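Tubulin-like protein CetZ (Methanosaeta thermophila, PDB 3ZID) binds GTP and probably hydrolyses it, as an archaeal member of the tubulin/FtsZ superfamily, and is probably involved in cell shape control. Local coordinates at residues Gln11-Arg22 with Asp54-Ala62; Leu173-Arg181 with Tyr190-Ala198. All coordinates share one frame; numbering follows the deposited sequence.

In the fold
Contact 1 and contact 2 meet at the GDP, their centres about 15 Å apart. Contact 1 sets helix 10-30 against the end of helix 52-56 and the loop after it. Contact 2 joins the end of strand 172-175 and helix 176-179 to helix 186-210. Contact 1 supplies backbone amides to the two phosphates; contact 2 supplies the asparagines that read the guanine and the tyrosine that stacks on it. Helices 10-30 and 186-210 also touch directly. R15 CB packs 3.4 Å from N194 ND2, and R15 NH1 lies 3.5 Å from Y190 CD2. Farther from the nucleotide, R22 NH2 probably hydrogen-bonds T195 OG1 at 2.9 Å.

Contact 1. Residues Gln11-Arg22 with Asp54-Ala62; sequences QCGNRILDAVNR and DLKELKFTA. With GDP (guanosine-5'-diphosphate), chain C.
D18 reaches from helix 10-30 to the loop after helix 52-56. Its CB packs against L58 CD2 at 4.0 Å. With CG anti to the backbone N (chi1 -151°), the carboxylate turns to the loop backbone. OD2 accepts from K59 N on its syn side, somewhat out of the carboxylate plane, 2.9 Å away and nearly straight at 165°. OD1 takes two donors: F60 N on the syn side and T61 OG1 on the anti side, the latter at 2.7 Å. T61 OG1 accepts a hydrogen bond from N21 ND2, 3.0 Å away and with the hydroxyl near the amide plane. Replacing D18 by an alanine would probably leave K59 N, F60 N and T61 OG1 without their common acceptor and the loop freer to move. R22 CG sits over the F60 ring, 3.6 Å from the centroid, a CH-pi contact. Toward the nucleotide, L58 CD2 packs on N14 CB, while the N14 amide is held by N49 and I48. A water bridges R15 NE and E57 OE1. Q11 N binds GDP O2B (2.9 Å) and C12 N binds O2A (3.0 Å). Phosphate-binding amides at the helix start after strand 3-9 are characteristic of the tubulin/FtsZ GTPase domain.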
loop_
_atom_site.group_PDB
_atom_site.type_symbol
_atom_site.label_atom_id
_atom_site.label_comp_id
_atom_site.label_asym_id
_atom_site.label_seq_id
_atom_site.Cartn_x
_atom_site.Cartn_y
_atom_site.Cartn_z
ATOM N N GLN A 11 7.842 -4.141 -9.292
ATOM C CA GLN A 11 6.823 -4.244 -10.340
ATOM C C GLN A 11 5.443 -3.685 -9.942
ATOM O O GLN A 11 4.826 -2.903 -10.686
ATOM C CB GLN A 11 6.669 -5.694 -10.796
ATOM C CG GLN A 11 5.500 -5.888 -11.744
ATOM C CD GLN A 11 5.661 -7.109 -12.598
ATOM O OE1 GLN A 11 5.881 -7.016 -13.808
ATOM N NE2 GLN A 11 5.546 -8.273 -11.976
ATOM N N CYS A 12 4.957 -4.108 -8.778
ATOM C CA CYS A 12 3.659 -3.660 -8.296
ATOM C C CYS A 12 3.664 -2.135 -8.113
ATOM O O CYS A 12 2.797 -1.441 -8.641
ATOM C CB CYS A 12 3.296 -4.379 -7.003
ATOM S SG CYS A 12 1.815 -3.767 -6.198
ATOM N N GLY A 13 4.661 -1.629 -7.392
ATOM C CA GLY A 13 4.835 -0.202 -7.214
ATOM C C GLY A 13 4.923 0.528 -8.550
ATOM O O GLY A 13 4.298 1.564 -8.712
ATOM N N ASN A 14 5.684 -0.005 -9.504
ATOM C CA ASN A 14 5.758 0.592 -10.846
ATOM C C ASN A 14 4.379 0.712 -11.519
ATOM O O ASN A 14 4.031 1.752 -12.097
ATOM C CB ASN A 14 6.607 -0.247 -11.805
ATOM C CG ASN A 14 8.097 -0.241 -11.492
ATOM O OD1 ASN A 14 8.841 -1.000 -12.116
ATOM N ND2 ASN A 14 8.536 0.565 -10.523
ATOM N N ARG A 15 3.617 -0.376 -11.478
ATOM C CA ARG A 15 2.338 -0.420 -12.159
ATOM C C ARG A 15 1.319 0.504 -11.499
ATOM O O ARG A 15 0.489 1.093 -12.170
ATOM C CB ARG A 15 1.813 -1.844 -12.258
ATOM C CG ARG A 15 2.484 -2.703 -13.336
ATOM C CD ARG A 15 1.993 -4.122 -13.166
ATOM N NE ARG A 15 2.572 -5.088 -14.071
ATOM C CZ ARG A 15 2.635 -6.386 -13.802
ATOM N NH1 ARG A 15 2.162 -6.844 -12.648
ATOM N NH2 ARG A 15 3.179 -7.218 -14.679
ATOM N N ILE A 16 1.386 0.643 -10.184
ATOM C CA ILE A 16 0.500 1.585 -9.517
ATOM C C ILE A 16 0.862 3.015 -9.900
ATOM O O ILE A 16 -0.004 3.819 -10.182
ATOM C CB ILE A 16 0.527 1.416 -8.000
ATOM C CG1 ILE A 16 -0.138 0.093 -7.629
ATOM C CG2 ILE A 16 -0.224 2.568 -7.320
ATOM C CD1 ILE A 16 0.063 -0.296 -6.165
ATOM N N LEU A 17 2.150 3.312 -9.945
ATOM C CA LEU A 17 2.591 4.628 -10.342
ATOM C C LEU A 17 2.133 4.973 -11.764
ATOM O O LEU A 17 1.717 6.103 -12.039
ATOM C CB LEU A 17 4.107 4.728 -10.252
ATOM C CG LEU A 17 4.615 6.145 -10.503
ATOM C CD1 LEU A 17 3.884 7.128 -9.584
ATOM C CD2 LEU A 17 6.072 6.225 -10.217
ATOM N N ASP A 18 2.218 3.992 -12.654
ATOM C CA ASP A 18 1.764 4.139 -14.034
ATOM C C ASP A 18 0.262 4.447 -14.092
ATOM O O ASP A 18 -0.159 5.324 -14.854
ATOM C CB ASP A 18 2.085 2.885 -14.834
ATOM C CG ASP A 18 2.317 3.170 -16.306
ATOM O OD1 ASP A 18 2.911 4.223 -16.627
ATOM O OD2 ASP A 18 1.919 2.331 -17.142
ATOM N N ALA A 19 -0.537 3.766 -13.270
ATOM C CA ALA A 19 -1.974 4.076 -13.189
ATOM C C ALA A 19 -2.212 5.486 -12.682
ATOM O O ALA A 19 -3.172 6.133 -13.092
ATOM C CB ALA A 19 -2.725 3.076 -12.304
ATOM N N VAL A 20 -1.356 5.944 -11.770
ATOM C CA VAL A 20 -1.432 7.314 -11.264
ATOM C C VAL A 20 -1.181 8.307 -12.400
ATOM O O VAL A 20 -1.934 9.259 -12.578
ATOM C CB VAL A 20 -0.460 7.561 -10.096
ATOM C CG1 VAL A 20 -0.281 9.057 -9.854
ATOM C CG2 VAL A 20 -0.964 6.863 -8.829
ATOM N N ASN A 21 -0.131 8.067 -13.176
ATOM C CA ASN A 21 0.195 8.912 -14.314
ATOM C C ASN A 21 -0.893 8.874 -15.380
ATOM O O ASN A 21 -1.233 9.908 -15.979
ATOM C CB ASN A 21 1.552 8.514 -14.910
ATOM C CG ASN A 21 2.719 8.984 -14.055
ATOM O OD1 ASN A 21 2.659 10.046 -13.449
ATOM N ND2 ASN A 21 3.772 8.181 -13.983
ATOM N N ARG A 22 -1.443 7.683 -15.600
ATOM C CA ARG A 22 -2.530 7.499 -16.551
ATOM C C ARG A 22 -3.691 8.441 -16.214
ATOM O O ARG A 22 -4.090 9.286 -17.023
ATOM C CB ARG A 22 -3.018 6.042 -16.550
ATOM C CG ARG A 22 -3.971 5.720 -17.708
ATOM C CD ARG A 22 -4.582 4.324 -17.581
ATOM N NE ARG A 22 -5.554 4.262 -16.489
ATOM C CZ ARG A 22 -5.493 3.411 -15.472
ATOM N NH1 ARG A 22 -4.487 2.531 -15.381
ATOM N NH2 ARG A 22 -6.439 3.441 -14.543
ATOM N N ASP A 54 10.244 -4.688 -16.630
ATOM C CA ASP A 54 9.128 -4.052 -15.939
ATOM C C ASP A 54 9.011 -2.578 -16.302
ATOM O O ASP A 54 7.916 -2.092 -16.552
ATOM C CB ASP A 54 9.264 -4.179 -14.420
ATOM C CG ASP A 54 9.341 -5.618 -13.946
ATOM O OD1 ASP A 54 9.215 -6.531 -14.783
ATOM O OD2 ASP A 54 9.524 -5.828 -12.727
ATOM N N LEU A 55 10.139 -1.869 -16.307
ATOM C CA LEU A 55 10.133 -0.444 -16.627
ATOM C C LEU A 55 9.756 -0.223 -18.083
ATOM O O LEU A 55 9.090 0.754 -18.419
ATOM C CB LEU A 55 11.489 0.182 -16.324
ATOM C CG LEU A 55 11.929 0.142 -14.861
ATOM C CD1 LEU A 55 13.420 0.433 -14.764
ATOM C CD2 LEU A 55 11.138 1.150 -14.029
ATOM N N LYS A 56 10.152 -1.164 -18.935
ATOM C CA LYS A 56 9.835 -1.087 -20.359
ATOM C C LYS A 56 8.337 -1.188 -20.609
ATOM O O LYS A 56 7.804 -0.516 -21.486
ATOM C CB LYS A 56 10.569 -2.175 -21.132
ATOM C CG LYS A 56 12.027 -1.849 -21.396
ATOM C CD LYS A 56 12.783 -3.072 -21.907
ATOM C CE LYS A 56 12.151 -3.657 -23.160
ATOM N NZ LYS A 56 12.975 -4.776 -23.724
ATOM N N GLU A 57 7.667 -2.042 -19.841
ATOM C CA GLU A 57 6.233 -2.258 -19.995
ATOM C C GLU A 57 5.373 -1.097 -19.494
ATOM O O GLU A 57 4.167 -1.107 -19.689
ATOM C CB GLU A 57 5.802 -3.548 -19.290
ATOM C CG GLU A 57 6.432 -4.827 -19.824
ATOM C CD GLU A 57 6.352 -5.978 -18.822
ATOM O OE1 GLU A 57 5.247 -6.245 -18.295
ATOM O OE2 GLU A 57 7.398 -6.611 -18.551
ATOM N N LEU A 58 5.973 -0.111 -18.838
ATOM C CA LEU A 58 5.203 1.038 -18.381
ATOM C C LEU A 58 4.781 1.843 -19.600
ATOM O O LEU A 58 5.510 1.903 -20.586
ATOM C CB LEU A 58 6.006 1.883 -17.389
ATOM C CG LEU A 58 6.429 1.158 -16.100
ATOM C CD1 LEU A 58 7.135 2.099 -15.135
ATOM C CD2 LEU A 58 5.239 0.472 -15.408
ATOM N N LYS A 59 3.613 2.471 -19.530
ATOM C CA LYS A 59 3.015 3.064 -20.728
ATOM C C LYS A 59 2.644 4.529 -20.605
ATOM O O LYS A 59 2.471 5.189 -21.608
ATOM C CB LYS A 59 1.755 2.281 -21.113
ATOM C CG LYS A 59 2.011 0.818 -21.437
ATOM C CD LYS A 59 0.714 0.019 -21.469
ATOM C CE LYS A 59 0.980 -1.463 -21.724
ATOM N NZ LYS A 59 -0.282 -2.248 -21.850
ATOM N N PHE A 60 2.551 5.043 -19.387
ATOM C CA PHE A 60 2.121 6.424 -19.185
ATOM C C PHE A 60 3.160 7.192 -18.366
ATOM O O PHE A 60 2.926 8.310 -17.904
ATOM C CB PHE A 60 0.732 6.459 -18.526
ATOM C CG PHE A 60 -0.327 5.697 -19.304
ATOM C CD1 PHE A 60 -1.052 6.314 -20.307
ATOM C CD2 PHE A 60 -0.578 4.356 -19.041
ATOM C CE1 PHE A 60 -2.016 5.611 -21.035
ATOM C CE2 PHE A 60 -1.529 3.654 -19.760
ATOM C CZ PHE A 60 -2.247 4.283 -20.760
ATOM N N THR A 61 4.331 6.589 -18.210
ATOM C CA THR A 61 5.386 7.187 -17.402
ATOM C C THR A 61 6.528 7.589 -18.308
ATOM O O THR A 61 7.055 6.761 -19.036
ATOM C CB THR A 61 5.896 6.185 -16.335
ATOM O OG1 THR A 61 4.797 5.787 -15.510
ATOM C CG2 THR A 61 6.966 6.815 -15.454
ATOM N N ALA A 62 6.915 8.857 -18.239
ATOM C CA ALA A 62 8.012 9.370 -19.057
ATOM C C ALA A 62 9.333 8.635 -18.806
ATOM O O ALA A 62 9.606 8.199 -17.689
ATOM C CB ALA A 62 8.178 10.853 -18.830
HETATM P PB GDP C . 9.193 -7.069 -6.949
HETATM O O1B GDP C . 9.096 -5.987 -5.887
HETATM O O2B GDP C . 9.266 -6.436 -8.325
HETATM O O3B GDP C . 10.438 -7.894 -6.676
HETATM O O3A GDP C . 7.937 -8.059 -6.824
HETATM P PA GDP C . 6.422 -7.589 -7.072
HETATM O O1A GDP C . 5.895 -8.154 -8.345
HETATM O O2A GDP C . 6.229 -6.091 -6.982
HETATM O "O5'" GDP C . 5.744 -8.251 -5.795
HETATM C "C5'" GDP C . 4.863 -9.349 -5.975
HETATM C "C4'" GDP C . 3.607 -9.070 -5.161
HETATM O "O4'" GDP C . 2.964 -7.925 -5.723
HETATM C "C3'" GDP C . 2.660 -10.230 -5.307
HETATM O "O3'" GDP C . 1.848 -10.240 -4.135
HETATM C "C2'" GDP C . 1.849 -9.834 -6.510
HETATM O "O2'" GDP C . 0.562 -10.438 -6.441
HETATM C "C1'" GDP C . 1.737 -8.333 -6.337
HETATM N N9 GDP C . 1.656 -7.564 -7.579
HETATM C C8 GDP C . 2.496 -7.618 -8.632
HETATM N N7 GDP C . 2.134 -6.709 -9.570
HETATM C C5 GDP C . 1.045 -6.068 -9.099
HETATM C C6 GDP C . 0.171 -4.988 -9.565
HETATM O O6 GDP C . 0.353 -4.471 -10.674
HETATM N N1 GDP C . -0.829 -4.605 -8.772
HETATM C C2 GDP C . -1.058 -5.164 -7.576
HETATM N N2 GDP C . -2.103 -4.713 -6.850
HETATM N N3 GDP C . -0.301 -6.164 -7.063
HETATM C C4 GDP C . 0.747 -6.628 -7.778
HETATM O O HOH W 1 2.996 -4.835 -16.782
#

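Contact 2. Residues Leu173-Arg181 with Tyr190-Ala198; sequences LVDNQYLKR and YDRINTMVA. With GDP (guanosine-5'-diphosphate), chain C.
The guanine pocket of the GTPase domain lies where helix 176-179, at the end of an edge strand of the parallel sheet, meets helix 186-210. N176 and I193 touch here, N176 OD1 lying 3.3 Å from I193 CD1. The N176 amide grips the base with both ends: OD1 accepts from GDP N2 at 2.9 Å, and ND2 donates to N3 at 166°. From the other segment, N194 OD1 accepts from N1 at 2.6 Å and ND2 donates to O6. Y190 lays its ring face over the guanine, with GDP C5 3.5 Å above the ring plane, and its OH donates to ribose O2'. Beyond the N2 edge of the base the packing is apolar. L179 CB meets I193 CG1 at 3.6 Å. V174 CG1, anti to the backbone N (chi1 -175°), rests against both I193 CG2 and V197 CG2, 3.7 Å from the latter. The guanidinium of R181, poorly ordered, stacks on that of R192 with planes 30° apart. M196 SD lies over the opposite face of R192. D175 N-caps the short helix through a bond from Q177 N to D175 OD1. Paired asparagines and a stacked aromatic ring are the guanine-recognition arrangement also found in tubulin.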
loop_
_atom_site.group_PDB
_atom_site.type_symbol
_atom_site.label_atom_id
_atom_site.label_comp_id
_atom_site.label_asym_id
_atom_site.label_seq_id
_atom_site.Cartn_x
_atom_site.Cartn_y
_atom_site.Cartn_z
ATOM N N LEU A 173 -2.684 0.405 3.724
ATOM C CA LEU A 173 -2.739 -1.013 3.382
ATOM C C LEU A 173 -3.627 -1.255 2.175
ATOM O O LEU A 173 -4.747 -0.796 2.134
ATOM C CB LEU A 173 -3.271 -1.815 4.572
ATOM C CG LEU A 173 -2.452 -1.765 5.864
ATOM C CD1 LEU A 173 -3.184 -2.524 6.966
ATOM C CD2 LEU A 173 -1.041 -2.339 5.639
ATOM N N VAL A 174 -3.116 -2.006 1.207
ATOM C CA VAL A 174 -3.886 -2.418 0.041
ATOM C C VAL A 174 -3.903 -3.955 0.043
ATOM O O VAL A 174 -2.860 -4.605 -0.089
ATOM C CB VAL A 174 -3.241 -1.901 -1.268
ATOM C CG1 VAL A 174 -4.111 -2.235 -2.494
ATOM C CG2 VAL A 174 -2.975 -0.391 -1.178
ATOM N N ASP A 175 -5.084 -4.535 0.208
ATOM C CA ASP A 175 -5.196 -5.989 0.321
ATOM C C ASP A 175 -5.589 -6.627 -1.009
ATOM O O ASP A 175 -6.751 -6.614 -1.382
ATOM C CB ASP A 175 -6.208 -6.360 1.397
ATOM C CG ASP A 175 -6.261 -7.871 1.665
ATOM O OD1 ASP A 175 -5.451 -8.630 1.080
ATOM O OD2 ASP A 175 -7.088 -8.291 2.501
ATOM N N ASN A 176 -4.615 -7.197 -1.718
ATOM C CA ASN A 176 -4.899 -7.821 -3.011
ATOM C C ASN A 176 -5.996 -8.880 -2.901
ATOM O O ASN A 176 -6.814 -9.031 -3.802
ATOM C CB ASN A 176 -3.639 -8.460 -3.615
ATOM C CG ASN A 176 -2.831 -7.504 -4.484
ATOM O OD1 ASN A 176 -3.197 -6.338 -4.677
ATOM N ND2 ASN A 176 -1.703 -8.000 -5.008
ATOM N N GLN A 177 -6.014 -9.606 -1.790
ATOM C CA GLN A 177 -6.959 -10.703 -1.634
ATOM C C GLN A 177 -8.383 -10.208 -1.582
ATOM O O GLN A 177 -9.239 -10.671 -2.331
ATOM C CB GLN A 177 -6.637 -11.524 -0.376
ATOM C CG GLN A 177 -7.485 -12.788 -0.220
ATOM C CD GLN A 177 -7.407 -13.698 -1.436
ATOM O OE1 GLN A 177 -6.315 -14.030 -1.905
ATOM N NE2 GLN A 177 -8.569 -14.111 -1.952
ATOM N N TYR A 178 -8.627 -9.240 -0.714
ATOM C CA TYR A 178 -9.962 -8.699 -0.570
ATOM C C TYR A 178 -10.409 -8.040 -1.875
ATOM O O TYR A 178 -11.584 -8.105 -2.242
ATOM C CB TYR A 178 -9.984 -7.679 0.566
ATOM C CG TYR A 178 -11.369 -7.132 0.822
ATOM C CD1 TYR A 178 -12.365 -7.950 1.351
ATOM C CD2 TYR A 178 -11.702 -5.820 0.479
ATOM C CE1 TYR A 178 -13.638 -7.464 1.580
ATOM C CE2 TYR A 178 -12.985 -5.328 0.693
ATOM C CZ TYR A 178 -13.944 -6.155 1.247
ATOM O OH TYR A 178 -15.222 -5.681 1.464
ATOM N N LEU A 179 -9.461 -7.452 -2.603
ATOM C CA LEU A 179 -9.802 -6.687 -3.800
ATOM C C LEU A 179 -9.801 -7.566 -5.047
ATOM O O LEU A 179 -10.288 -7.156 -6.102
ATOM C CB LEU A 179 -8.845 -5.506 -3.978
ATOM C CG LEU A 179 -8.854 -4.463 -2.848
ATOM C CD1 LEU A 179 -7.855 -3.340 -3.119
ATOM C CD2 LEU A 179 -10.248 -3.879 -2.638
ATOM N N LYS A 180 -9.300 -8.792 -4.891
ATOM C CA LYS A 180 -9.188 -9.786 -5.960
ATOM C C LYS A 180 -10.477 -9.964 -6.748
ATOM O O LYS A 180 -11.546 -10.183 -6.171
ATOM C CB LYS A 180 -8.804 -11.143 -5.368
ATOM C CG LYS A 180 -8.534 -12.243 -6.388
ATOM C CD LYS A 180 -8.293 -13.565 -5.680
ATOM C CE LYS A 180 -9.623 -14.079 -5.087
ATOM N NZ LYS A 180 -9.558 -15.444 -4.461
ATOM N N ARG A 181 -10.356 -9.853 -8.071
ATOM C CA ARG A 181 -11.475 -9.996 -9.003
ATOM C C ARG A 181 -10.929 -10.627 -10.269
ATOM O O ARG A 181 -9.719 -10.700 -10.450
ATOM C CB ARG A 181 -12.135 -8.652 -9.344
ATOM C CG ARG A 181 -12.635 -7.854 -8.164
ATOM C CD ARG A 181 -13.722 -8.602 -7.429
ATOM N NE ARG A 181 -13.729 -8.268 -6.010
ATOM C CZ ARG A 181 -14.414 -7.252 -5.503
ATOM N NH1 ARG A 181 -15.138 -6.479 -6.304
ATOM N NH2 ARG A 181 -14.375 -7.004 -4.200
ATOM N N TYR A 190 -5.013 -7.044 -11.265
ATOM C CA TYR A 190 -4.043 -5.996 -11.005
ATOM C C TYR A 190 -4.547 -4.655 -11.508
ATOM O O TYR A 190 -4.446 -3.668 -10.800
ATOM C CB TYR A 190 -2.697 -6.296 -11.662
ATOM C CG TYR A 190 -1.919 -7.404 -10.998
ATOM C CD1 TYR A 190 -2.158 -7.752 -9.678
ATOM C CD2 TYR A 190 -0.912 -8.073 -11.677
ATOM C CE1 TYR A 190 -1.437 -8.754 -9.068
ATOM C CE2 TYR A 190 -0.180 -9.078 -11.060
ATOM C CZ TYR A 190 -0.447 -9.405 -9.759
ATOM O OH TYR A 190 0.266 -10.407 -9.135
ATOM N N ASP A 191 -5.052 -4.624 -12.732
ATOM C CA ASP A 191 -5.566 -3.371 -13.293
ATOM C C ASP A 191 -6.692 -2.786 -12.450
ATOM O O ASP A 191 -6.702 -1.583 -12.177
ATOM C CB ASP A 191 -6.017 -3.552 -14.739
ATOM C CG ASP A 191 -4.858 -3.821 -15.676
ATOM O OD1 ASP A 191 -3.692 -3.605 -15.275
ATOM O OD2 ASP A 191 -5.108 -4.242 -16.823
ATOM N N ARG A 192 -7.628 -3.626 -12.008
ATOM C CA ARG A 192 -8.699 -3.097 -11.167
ATOM C C ARG A 192 -8.130 -2.510 -9.883
ATOM O O ARG A 192 -8.460 -1.396 -9.497
ATOM C CB ARG A 192 -9.723 -4.166 -10.826
ATOM C CG ARG A 192 -10.922 -3.624 -10.022
ATOM C CD ARG A 192 -11.912 -4.730 -9.661
ATOM N NE ARG A 192 -13.150 -4.198 -9.091
ATOM C CZ ARG A 192 -13.415 -4.121 -7.788
ATOM N NH1 ARG A 192 -12.540 -4.570 -6.901
ATOM N NH2 ARG A 192 -14.570 -3.611 -7.372
ATOM N N ILE A 193 -7.281 -3.278 -9.211
ATOM C CA ILE A 193 -6.716 -2.828 -7.954
ATOM C C ILE A 193 -5.907 -1.553 -8.139
ATOM O O ILE A 193 -6.107 -0.586 -7.409
ATOM C CB ILE A 193 -5.835 -3.905 -7.317
ATOM C CG1 ILE A 193 -6.701 -5.099 -6.882
ATOM C CG2 ILE A 193 -5.061 -3.318 -6.148
ATOM C CD1 ILE A 193 -5.929 -6.369 -6.580
ATOM N N ASN A 194 -5.000 -1.561 -9.118
ATOM C CA ASN A 194 -4.111 -0.437 -9.363
ATOM C C ASN A 194 -4.930 0.823 -9.682
ATOM O O ASN A 194 -4.608 1.919 -9.227
ATOM C CB ASN A 194 -3.132 -0.726 -10.516
ATOM C CG ASN A 194 -2.188 -1.874 -10.234
ATOM O OD1 ASN A 194 -2.126 -2.405 -9.122
ATOM N ND2 ASN A 194 -1.456 -2.286 -11.267
ATOM N N THR A 195 -5.999 0.651 -10.449
ATOM C CA THR A 195 -6.864 1.781 -10.786
ATOM C C THR A 195 -7.525 2.361 -9.539
ATOM O O THR A 195 -7.611 3.575 -9.399
ATOM C CB THR A 195 -7.933 1.380 -11.829
ATOM O OG1 THR A 195 -7.282 1.093 -13.065
ATOM C CG2 THR A 195 -8.989 2.495 -12.056
ATOM N N MET A 196 -7.954 1.493 -8.626
ATOM C CA MET A 196 -8.591 1.933 -7.383
ATOM C C MET A 196 -7.602 2.656 -6.485
ATOM O O MET A 196 -7.953 3.648 -5.849
ATOM C CB MET A 196 -9.201 0.742 -6.617
ATOM C CG MET A 196 -10.342 0.048 -7.337
ATOM S SD MET A 196 -10.878 -1.453 -6.505
ATOM C CE MET A 196 -11.492 -0.777 -4.973
ATOM N N VAL A 197 -6.365 2.159 -6.428
ATOM C CA VAL A 197 -5.362 2.786 -5.575
ATOM C C VAL A 197 -5.055 4.171 -6.114
ATOM O O VAL A 197 -5.093 5.148 -5.392
ATOM C CB VAL A 197 -4.041 1.986 -5.524
ATOM C CG1 VAL A 197 -3.004 2.749 -4.676
ATOM C CG2 VAL A 197 -4.288 0.599 -4.921
ATOM N N ALA A 198 -4.755 4.233 -7.404
ATOM C CA ALA A 198 -4.416 5.482 -8.064
ATOM C C ALA A 198 -5.541 6.512 -7.921
ATOM O O ALA A 198 -5.298 7.690 -7.682
ATOM C CB ALA A 198 -4.095 5.223 -9.518
HETATM P PB GDP C . 9.193 -7.069 -6.949
HETATM O O1B GDP C . 9.096 -5.987 -5.887
HETATM O O2B GDP C . 9.266 -6.436 -8.325
HETATM O O3B GDP C . 10.438 -7.894 -6.676
HETATM O O3A GDP C . 7.937 -8.059 -6.824
HETATM P PA GDP C . 6.422 -7.589 -7.072
HETATM O O1A GDP C . 5.895 -8.154 -8.345
HETATM O O2A GDP C . 6.229 -6.091 -6.982
HETATM O "O5'" GDP C . 5.744 -8.251 -5.795
HETATM C "C5'" GDP C . 4.863 -9.349 -5.975
HETATM C "C4'" GDP C . 3.607 -9.070 -5.161
HETATM O "O4'" GDP C . 2.964 -7.925 -5.723
HETATM C "C3'" GDP C . 2.660 -10.230 -5.307
HETATM O "O3'" GDP C . 1.848 -10.240 -4.135
HETATM C "C2'" GDP C . 1.849 -9.834 -6.510
HETATM O "O2'" GDP C . 0.562 -10.438 -6.441
HETATM C "C1'" GDP C . 1.737 -8.333 -6.337
HETATM N N9 GDP C . 1.656 -7.564 -7.579
HETATM C C8 GDP C . 2.496 -7.618 -8.632
HETATM N N7 GDP C . 2.134 -6.709 -9.570
HETATM C C5 GDP C . 1.045 -6.068 -9.099
HETATM C C6 GDP C . 0.171 -4.988 -9.565
HETATM O O6 GDP C . 0.353 -4.471 -10.674
HETATM N N1 GDP C . -0.829 -4.605 -8.772
HETATM C C2 GDP C . -1.058 -5.164 -7.576
HETATM N N2 GDP C . -2.103 -4.713 -6.850
HETATM N N3 GDP C . -0.301 -6.164 -7.063
HETATM C C4 GDP C . 0.747 -6.628 -7.778
#